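Local coordinates for malonyl CoA-acyl carrier protein transacylase (PDB 3EZO) that probably catalyses the transfer of a malonyl group from malonyl-CoA to holo-acyl carrier protein, releasing CoA, at residues L46-I50 / G51-A55; G24-N27 / A28-D31; A112-D115 / A116-V120. All blocks are in the same frame, centred on the assembly; numbering follows the deposited sequence.

In the fold
Contacts 1 and 2 touch, with centres 13 Å apart. Ile-54 O of contact 1 and Gly-24 N of contact 2 make a probable hydrogen bond at 2.8 Å, and Ile-54 also packs on Met-25 and Leu-26. Contacts 1 and 3, 15 Å apart between centres, meet more lightly through Leu-46 CD2 and Leu-117 O. Contacts 2 and 3 do not touch, and their nearest atoms stay about 9 Å apart. Helix 65-85 is a common neighbour of all three. Each contact lies away from the predicted active-site residues Ser-98 and His-207. Val-120 of contact 3 packs on Leu-99, the residue after Ser-98 in the chain.

Contact 1 (L46-I50 / G51-A55); sequences LGQDI and GKLIA
The carboxylate of Asp-49 is the flat group here, and Lys-52 lies over one of its faces. This is a helix N-cap: Asp-49 stands just before helix 50-56 and takes up an amide of the first turn. Lys-52 N donates to Asp-49 OD1 at 3.0 Å from above the carboxylate plane, 62° out of it. The Lys-52 side chain is over the same face, with CG 3.2 Å from Asp-49 OD2. Water 1 sits on the opposite face and donates to Asp-49 OD1 at 2.7 Å. Gly-51 N is 3.3 Å from Asp-49 OD1, at an angle too poor for a hydrogen bond. It donates to water 1 instead, which bridges the two residues. The Asp-49 side chain turns back over the helix start because CG is anti to the backbone N (chi1 -165°). Its negative charge at the amino end of the helix would probably suit the helix dipole. Lys-52 NZ leads away and does not make a salt bridge with it.

The backbone continues the cap. Leu-53 N donates to Asp-49 O in the carbonyl plane at 2.9 Å. Ile-54 N donates to Ile-50 O at 2.9 Å in the next helical bond. The amide of Ile-50 is held from the preceding helix, by Ser-43 OG.

Beyond the polar cap is the buried side of the turn. The Ile-50 and Leu-53 side chains lie alongside each other with their ends in the same direction. Leu-53 also faces Asn-67 and Val-71 of helix 65-85, while Ile-54 reaches Leu-39 of helix 33-46. The short helix thus packs against both longer ones, and against helix 59-62. Within the turn, Ile-50 CG2 meets Ile-54 CD1 at 3.7 Å, and Ile-50 CD1 meets Leu-53 CD2 at 4.1 Å.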
ATOM      1  N   LEU A  46       8.094 -18.545  -1.545  1.00 13.84           N
ATOM      2  CA  LEU A  46       7.168 -18.675  -0.415  1.00 14.87           C
ATOM      3  C   LEU A  46       6.756 -20.107  -0.069  1.00 16.06           C
ATOM      4  O   LEU A  46       6.246 -20.357   1.028  1.00 16.28           O
ATOM      5  CB  LEU A  46       5.930 -17.830  -0.642  1.00 13.71           C
ATOM      6  CG  LEU A  46       6.242 -16.338  -0.813  1.00 14.83           C
ATOM      7  CD1 LEU A  46       5.006 -15.548  -1.300  1.00 11.96           C
ATOM      8  CD2 LEU A  46       6.786 -15.738   0.444  1.00 12.93           C
ATOM      9  N   GLY A  47       6.996 -21.061  -0.975  1.00 16.68           N
ATOM     10  CA  GLY A  47       6.733 -22.454  -0.658  1.00 16.23           C
ATOM     11  C   GLY A  47       5.322 -22.893  -0.929  1.00 17.35           C
ATOM     12  O   GLY A  47       4.983 -24.047  -0.680  1.00 18.48           O
ATOM     13  N   GLN A  48       4.486 -22.019  -1.468  1.00 18.42           N
ATOM     14  CA  GLN A  48       3.176 -22.464  -1.935  1.00 19.66           C
ATOM     15  C   GLN A  48       2.849 -21.935  -3.324  1.00 18.26           C
ATOM     16  O   GLN A  48       3.417 -20.951  -3.773  1.00 17.79           O
ATOM     17  CB  GLN A  48       2.072 -22.083  -0.938  1.00 20.71           C
ATOM     18  CG  GLN A  48       1.586 -20.684  -1.063  1.00 23.68           C
ATOM     19  CD  GLN A  48       0.397 -20.372  -0.151  1.00 27.97           C
ATOM     20  OE1 GLN A  48       0.512 -19.563   0.781  1.00 28.89           O
ATOM     21  NE2 GLN A  48      -0.752 -20.999  -0.433  1.00 31.95           N
ATOM     22  N   ASP A  49       1.877 -22.561  -3.979  1.00 17.37           N
ATOM     23  CA  ASP A  49       1.428 -22.124  -5.304  1.00 16.59           C
ATOM     24  C   ASP A  49       0.661 -20.796  -5.294  1.00 15.83           C
ATOM     25  O   ASP A  49      -0.582 -20.736  -5.134  1.00 15.39           O
ATOM     26  CB  ASP A  49       0.610 -23.224  -5.958  1.00 17.33           C
ATOM     27  CG  ASP A  49       0.419 -23.018  -7.449  1.00 17.88           C
ATOM     28  OD1 ASP A  49       0.436 -21.856  -7.931  1.00 18.05           O
ATOM     29  OD2 ASP A  49       0.235 -24.043  -8.144  1.00 21.71           O
ATOM     30  N   ILE A  50       1.395 -19.709  -5.528  1.00 14.74           N
ATOM     31  CA  ILE A  50       0.797 -18.360  -5.453  1.00 13.80           C
ATOM     32  C   ILE A  50      -0.148 -18.097  -6.600  1.00 13.82           C
ATOM     33  O   ILE A  50      -1.241 -17.481  -6.446  1.00 12.86           O
ATOM     34  CB  ILE A  50       1.884 -17.263  -5.384  1.00 14.39           C
ATOM     35  CG1 ILE A  50       2.737 -17.460  -4.113  1.00 14.38           C
ATOM     36  CG2 ILE A  50       1.217 -15.880  -5.388  1.00 12.35           C
ATOM     37  CD1 ILE A  50       1.874 -17.317  -2.814  1.00 15.46           C
ATOM     38  N   GLY A  51       0.236 -18.564  -7.785  1.00 13.83           N
ATOM     39  CA  GLY A  51      -0.711 -18.563  -8.899  1.00 13.98           C
ATOM     40  C   GLY A  51      -2.084 -19.164  -8.598  1.00 13.69           C
ATOM     41  O   GLY A  51      -3.119 -18.566  -8.927  1.00 13.18           O
ATOM     42  N   LYS A  52      -2.108 -20.366  -8.041  1.00 15.05           N
ATOM     43  CA  LYS A  52      -3.386 -21.016  -7.754  1.00 16.73           C
ATOM     44  C   LYS A  52      -4.079 -20.366  -6.539  1.00 16.13           C
ATOM     45  O   LYS A  52      -5.302 -20.191  -6.562  1.00 15.88           O
ATOM     46  CB  LYS A  52      -3.249 -22.517  -7.548  1.00 18.37           C
ATOM     47  CG  LYS A  52      -2.866 -23.325  -8.796  1.00 23.11           C
ATOM     48  CD  LYS A  52      -4.075 -23.567  -9.728  1.00 30.00           C
ATOM     49  CE  LYS A  52      -3.665 -24.229 -11.087  1.00 31.12           C
ATOM     50  NZ  LYS A  52      -3.810 -25.703 -11.051  1.00 34.81           N
ATOM     51  N   LEU A  53      -3.302 -19.935  -5.541  1.00 15.18           N
ATOM     52  CA  LEU A  53      -3.875 -19.179  -4.408  1.00 14.91           C
ATOM     53  C   LEU A  53      -4.664 -17.989  -4.914  1.00 14.70           C
ATOM     54  O   LEU A  53      -5.819 -17.780  -4.540  1.00 14.89           O
ATOM     55  CB  LEU A  53      -2.785 -18.745  -3.391  1.00 14.47           C
ATOM     56  CG  LEU A  53      -3.221 -17.775  -2.278  1.00 14.63           C
ATOM     57  CD1 LEU A  53      -4.322 -18.402  -1.384  1.00 13.57           C
ATOM     58  CD2 LEU A  53      -2.016 -17.272  -1.440  1.00 12.80           C
ATOM     59  N   ILE A  54      -4.058 -17.221  -5.820  1.00 14.80           N
ATOM     60  CA  ILE A  54      -4.727 -16.064  -6.411  1.00 13.51           C
ATOM     61  C   ILE A  54      -5.887 -16.466  -7.307  1.00 14.32           C
ATOM     62  O   ILE A  54      -6.963 -15.867  -7.262  1.00 15.14           O
ATOM     63  CB  ILE A  54      -3.707 -15.156  -7.180  1.00 14.07           C
ATOM     64  CG1 ILE A  54      -2.649 -14.599  -6.184  1.00 13.68           C
ATOM     65  CG2 ILE A  54      -4.460 -14.069  -8.007  1.00  8.99           C
ATOM     66  CD1 ILE A  54      -1.451 -13.786  -6.828  1.00 14.90           C
ATOM     67  N   ALA A  55      -5.684 -17.468  -8.153  1.00 15.43           N
ATOM     68  CA  ALA A  55      -6.688 -17.814  -9.166  1.00 15.06           C
ATOM     69  C   ALA A  55      -7.905 -18.459  -8.533  1.00 15.72           C
ATOM     70  O   ALA A  55      -9.022 -18.211  -8.965  1.00 15.65           O
ATOM     71  CB  ALA A  55      -6.094 -18.767 -10.233  1.00 14.98           C
TER
HETATM   72  O   HOH W   1       2.342 -20.313  -9.112  1.00 27.68           O

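Contact 2 (G24-N27 / A28-D31); sequences GMLN and AFAD
Leu-26 and Phe-29 make the buried side of this turn, where side chains pack together. Leu-26 CD2 comes to the edge of the Phe-29 ring and lies 4.2 Å from Phe-29 CD2. Because Leu-26 CD2 lies near the ring plane, it meets the rim of the ring; the two side chains cross at a slant. Phe-29 N donates to Leu-26 O at 3.0 Å with a bent N-H...O angle of 142°. Phe-29 CB lies close to the same oxygen, 3.5 Å from Leu-26 O. Both residues also pack on neighbouring helices: Leu-26 on Leu-39, Phe-29 on Val-35, Cys-79 and Ala-82.

The other side is exposed, and there side chains scarcely meet. Backbone bonds and a water join Asn-27, Ala-28 and Ala-30 instead. Ala-30 N donates to Asn-27 O at 3.0 Å, and Ala-30 CB rests 3.2 Å from that same Asn-27 O. In both backbone bonds, at Phe-29 and Ala-30, the donor stands above the carbonyl plane, about 60° out of it. Water 2 links two backbone groups on this side. It accepts from Ala-28 N at 2.9 Å and donates weakly to Met-25 O. Beyond the turn, Asp-31 forms a salt bridge with Arg-36 of helix 33-46.

Before these bonds, a type I beta turn runs from Gly-24 to Asn-27, closed by Asn-27 N on Gly-24 O. Tilted bonds from residue i+3 back to residue i then follow at Phe-29 and Ala-30, a spacing characteristic of a short 3-10 segment, here in the loop between strand 11-15 and helix 33-46.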
ATOM      1  N   GLY A  24      -9.014 -14.547  -8.715  1.00 15.08           N
ATOM      2  CA  GLY A  24      -9.073 -14.462 -10.158  1.00 15.02           C
ATOM      3  C   GLY A  24      -8.465 -13.214 -10.743  1.00 15.08           C
ATOM      4  O   GLY A  24      -8.507 -13.024 -11.972  1.00 14.48           O
ATOM      5  N   MET A  25      -7.876 -12.353  -9.907  1.00 15.28           N
ATOM      6  CA  MET A  25      -7.435 -11.040 -10.396  1.00 15.03           C
ATOM      7  C   MET A  25      -6.350 -11.038 -11.479  1.00 15.85           C
ATOM      8  O   MET A  25      -6.226 -10.038 -12.186  1.00 17.30           O
ATOM      9  CB  MET A  25      -6.974 -10.130  -9.258  1.00 14.96           C
ATOM     10  CG  MET A  25      -5.810 -10.620  -8.498  1.00 15.11           C
ATOM     11  SD  MET A  25      -5.450  -9.529  -7.110  1.00 15.75           S
ATOM     12  CE  MET A  25      -4.246 -10.520  -6.273  1.00 12.17           C
ATOM     13  N   LEU A  26      -5.544 -12.092 -11.581  1.00 14.34           N
ATOM     14  CA  LEU A  26      -4.555 -12.189 -12.660  1.00 14.95           C
ATOM     15  C   LEU A  26      -4.964 -13.121 -13.818  1.00 15.31           C
ATOM     16  O   LEU A  26      -4.125 -13.483 -14.656  1.00 14.56           O
ATOM     17  CB  LEU A  26      -3.227 -12.672 -12.094  1.00 13.93           C
ATOM     18  CG  LEU A  26      -2.551 -11.667 -11.150  1.00 14.32           C
ATOM     19  CD1 LEU A  26      -1.313 -12.310 -10.599  1.00 10.77           C
ATOM     20  CD2 LEU A  26      -2.232 -10.379 -11.885  1.00 11.32           C
ATOM     21  N   ASN A  27      -6.237 -13.514 -13.879  1.00 15.52           N
ATOM     22  CA  ASN A  27      -6.653 -14.482 -14.901  1.00 14.77           C
ATOM     23  C   ASN A  27      -6.379 -13.983 -16.297  1.00 13.86           C
ATOM     24  O   ASN A  27      -5.943 -14.722 -17.138  1.00 13.27           O
ATOM     25  CB  ASN A  27      -8.146 -14.849 -14.762  1.00 14.99           C
ATOM     26  CG  ASN A  27      -8.428 -15.729 -13.578  1.00 14.69           C
ATOM     27  OD1 ASN A  27      -7.523 -16.214 -12.890  1.00 11.87           O
ATOM     28  ND2 ASN A  27      -9.711 -15.938 -13.316  1.00 15.82           N
ATOM     29  N   ALA A  28      -6.608 -12.702 -16.523  1.00 13.91           N
ATOM     30  CA  ALA A  28      -6.490 -12.118 -17.820  1.00 14.21           C
ATOM     31  C   ALA A  28      -5.029 -12.107 -18.302  1.00 14.63           C
ATOM     32  O   ALA A  28      -4.773 -11.997 -19.502  1.00 13.60           O
ATOM     33  CB  ALA A  28      -7.092 -10.723 -17.813  1.00 14.05           C
ATOM     34  N   PHE A  29      -4.088 -12.246 -17.367  1.00 14.04           N
ATOM     35  CA  PHE A  29      -2.660 -12.307 -17.679  1.00 14.49           C
ATOM     36  C   PHE A  29      -2.124 -13.750 -17.719  1.00 14.74           C
ATOM     37  O   PHE A  29      -0.903 -13.961 -17.743  1.00 15.27           O
ATOM     38  CB  PHE A  29      -1.890 -11.548 -16.602  1.00 14.46           C
ATOM     39  CG  PHE A  29      -1.683 -10.098 -16.876  1.00 15.64           C
ATOM     40  CD1 PHE A  29      -1.242  -9.652 -18.103  1.00 14.62           C
ATOM     41  CD2 PHE A  29      -1.841  -9.173 -15.849  1.00 15.80           C
ATOM     42  CE1 PHE A  29      -0.989  -8.321 -18.318  1.00 17.29           C
ATOM     43  CE2 PHE A  29      -1.601  -7.854 -16.063  1.00 16.16           C
ATOM     44  CZ  PHE A  29      -1.173  -7.416 -17.299  1.00 17.88           C
ATOM     45  N   ALA A  30      -3.014 -14.742 -17.659  1.00 15.21           N
ATOM     46  CA  ALA A  30      -2.615 -16.161 -17.513  1.00 15.59           C
ATOM     47  C   ALA A  30      -1.635 -16.624 -18.589  1.00 15.38           C
ATOM     48  O   ALA A  30      -0.864 -17.576 -18.371  1.00 15.21           O
ATOM     49  CB  ALA A  30      -3.891 -17.113 -17.534  1.00 14.89           C
ATOM     50  N   ASP A  31      -1.695 -15.995 -19.758  1.00 15.93           N
ATOM     51  CA  ASP A  31      -0.850 -16.391 -20.884  1.00 16.69           C
ATOM     52  C   ASP A  31       0.210 -15.363 -21.243  1.00 16.44           C
ATOM     53  O   ASP A  31       0.703 -15.362 -22.358  1.00 17.36           O
ATOM     54  CB  ASP A  31      -1.720 -16.715 -22.104  1.00 16.90           C
ATOM     55  CG  ASP A  31      -2.687 -17.866 -21.839  1.00 17.93           C
ATOM     56  OD1 ASP A  31      -2.350 -18.745 -21.023  1.00 18.13           O
ATOM     57  OD2 ASP A  31      -3.792 -17.849 -22.420  1.00 24.30           O
TER
HETATM   58  O   HOH W   2      -7.686 -10.712 -14.747  1.00 35.84           O

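Contact 3 (A112-D115 / A116-V120); sequences AFRD and ALPLV
Ala-112 O receives two amides at the start of helix 113-128. Ala-116 N donates to Ala-112 O at 2.8 Å and approaches nearly along the C=O axis. Asp-115 N adds a weak bond to the same oxygen. Ala-112 is the N-cap residue, so this carbonyl accepts the first full helical bond.

Next along the helix, Leu-117 lies over the ring of Phe-113. Its CD1 makes a CH-pi contact, 3.9 Å from the ring centroid and 15° off the normal. Leu-117 CD2 touches the far end of the ring, 3.8 Å from Phe-113 CZ. A chi1 of 180° turns Phe-113 CG away from its own backbone N and sets the ring alongside the next turn. The ring also meets Tyr-77 and packs on helices 33-46 and 99-107. The backbone bond between the same two residues, from Leu-117 N to Phe-113 O, is weak.

Pro-118 has no N-H for the turn before. Its CD lies 3.3 Å from Arg-114 O, where an amide bond would otherwise come. The same CD is at the edge of the Arg-114 guanidinium, 4.1 Å from NH1. Leu-119 N then resumes the pattern with a weak bond to Asp-115 O. Missing and weakened bonds around an internal proline are characteristic of a proline-kinked helix, and helix 113-128 is kinked at Pro-118.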
ATOM      1  N   ALA A 112      15.581  -6.463  -4.365  1.00 13.97           N
ATOM      2  CA  ALA A 112      15.302  -7.507  -5.345  1.00 14.79           C
ATOM      3  C   ALA A 112      13.947  -8.165  -5.019  1.00 14.04           C
ATOM      4  O   ALA A 112      13.628  -8.419  -3.848  1.00 14.56           O
ATOM      5  CB  ALA A 112      16.457  -8.563  -5.362  1.00 14.46           C
ATOM      6  N   PHE A 113      13.154  -8.425  -6.043  1.00 13.50           N
ATOM      7  CA  PHE A 113      11.857  -9.081  -5.863  1.00 14.35           C
ATOM      8  C   PHE A 113      11.966 -10.349  -5.039  1.00 14.73           C
ATOM      9  O   PHE A 113      11.173 -10.557  -4.146  1.00 14.17           O
ATOM     10  CB  PHE A 113      11.171  -9.307  -7.201  1.00 14.33           C
ATOM     11  CG  PHE A 113       9.807  -9.990  -7.111  1.00 13.51           C
ATOM     12  CD1 PHE A 113       8.779  -9.463  -6.329  1.00 12.19           C
ATOM     13  CD2 PHE A 113       9.557 -11.152  -7.836  1.00 13.02           C
ATOM     14  CE1 PHE A 113       7.501 -10.087  -6.253  1.00 12.17           C
ATOM     15  CE2 PHE A 113       8.283 -11.773  -7.805  1.00 12.11           C
ATOM     16  CZ  PHE A 113       7.258 -11.237  -7.004  1.00 12.84           C
ATOM     17  N   ARG A 114      13.014 -11.132  -5.279  1.00 16.17           N
ATOM     18  CA  ARG A 114      13.230 -12.383  -4.566  1.00 17.18           C
ATOM     19  C   ARG A 114      13.414 -12.111  -3.091  1.00 16.68           C
ATOM     20  O   ARG A 114      13.043 -12.954  -2.279  1.00 15.71           O
ATOM     21  CB  ARG A 114      14.457 -13.122  -5.146  1.00 18.19           C
ATOM     22  CG  ARG A 114      14.853 -14.412  -4.508  1.00 22.49           C
ATOM     23  CD  ARG A 114      13.725 -15.430  -4.558  1.00 27.73           C
ATOM     24  NE  ARG A 114      14.050 -16.671  -3.844  1.00 30.86           N
ATOM     25  CZ  ARG A 114      13.969 -16.836  -2.523  1.00 33.23           C
ATOM     26  NH1 ARG A 114      13.538 -15.833  -1.709  1.00 31.83           N
ATOM     27  NH2 ARG A 114      14.298 -18.021  -2.013  1.00 33.25           N
ATOM     28  N   ASP A 115      13.996 -10.950  -2.743  1.00 15.38           N
ATOM     29  CA  ASP A 115      14.146 -10.571  -1.327  1.00 15.54           C
ATOM     30  C   ASP A 115      12.892  -9.947  -0.765  1.00 13.88           C
ATOM     31  O   ASP A 115      12.601 -10.092   0.425  1.00 16.01           O
ATOM     32  CB  ASP A 115      15.329  -9.615  -1.109  1.00 14.47           C
ATOM     33  CG  ASP A 115      16.639 -10.237  -1.541  1.00 18.54           C
ATOM     34  OD1 ASP A 115      16.702 -11.495  -1.616  1.00 20.28           O
ATOM     35  OD2 ASP A 115      17.588  -9.482  -1.830  1.00 19.92           O
ATOM     36  N   ALA A 116      12.154  -9.258  -1.604  1.00 12.61           N
ATOM     37  CA  ALA A 116      10.959  -8.569  -1.158  1.00 11.53           C
ATOM     38  C   ALA A 116       9.863  -9.549  -0.700  1.00 10.63           C
ATOM     39  O   ALA A 116       9.019  -9.216   0.131  1.00  9.74           O
ATOM     40  CB  ALA A 116      10.437  -7.618  -2.240  1.00 10.78           C
ATOM     41  N   LEU A 117       9.899 -10.764  -1.231  1.00 11.19           N
ATOM     42  CA  LEU A 117       8.847 -11.730  -0.969  1.00 10.14           C
ATOM     43  C   LEU A 117       8.818 -12.163   0.518  1.00 10.05           C
ATOM     44  O   LEU A 117       7.818 -11.926   1.188  1.00  9.14           O
ATOM     45  CB  LEU A 117       8.942 -12.897  -1.982  1.00 10.44           C
ATOM     46  CG  LEU A 117       8.418 -12.567  -3.383  1.00 11.68           C
ATOM     47  CD1 LEU A 117       9.096 -13.440  -4.463  1.00  9.27           C
ATOM     48  CD2 LEU A 117       6.880 -12.651  -3.457  1.00 10.42           C
ATOM     49  N   PRO A 118       9.915 -12.745   1.055  1.00  9.91           N
ATOM     50  CA  PRO A 118       9.882 -13.086   2.484  1.00 10.34           C
ATOM     51  C   PRO A 118       9.864 -11.837   3.395  1.00 10.91           C
ATOM     52  O   PRO A 118       9.399 -11.910   4.531  1.00 11.73           O
ATOM     53  CB  PRO A 118      11.135 -13.923   2.679  1.00 10.66           C
ATOM     54  CG  PRO A 118      12.090 -13.474   1.515  1.00 10.67           C
ATOM     55  CD  PRO A 118      11.165 -13.162   0.394  1.00 10.21           C
ATOM     56  N   LEU A 119      10.282 -10.680   2.876  1.00 11.36           N
ATOM     57  CA  LEU A 119      10.274  -9.455   3.667  1.00 10.35           C
ATOM     58  C   LEU A 119       8.844  -9.054   3.976  1.00  9.72           C
ATOM     59  O   LEU A 119       8.543  -8.747   5.112  1.00  8.87           O
ATOM     60  CB  LEU A 119      11.029  -8.322   2.945  1.00 10.61           C
ATOM     61  CG  LEU A 119      10.929  -6.848   3.432  1.00  9.34           C
ATOM     62  CD1 LEU A 119      11.317  -6.618   4.916  1.00  9.09           C
ATOM     63  CD2 LEU A 119      11.781  -5.915   2.503  1.00  7.10           C
ATOM     64  N   VAL A 120       7.961  -9.061   2.974  1.00  9.65           N
ATOM     65  CA  VAL A 120       6.592  -8.635   3.193  1.00  9.34           C
ATOM     66  C   VAL A 120       5.767  -9.696   3.900  1.00 10.09           C
ATOM     67  O   VAL A 120       4.848  -9.357   4.638  1.00  9.09           O
ATOM     68  CB  VAL A 120       5.892  -8.108   1.931  1.00  9.96           C
ATOM     69  CG1 VAL A 120       6.767  -7.046   1.289  1.00  9.64           C
ATOM     70  CG2 VAL A 120       5.558  -9.267   0.949  1.00  7.29           C
TER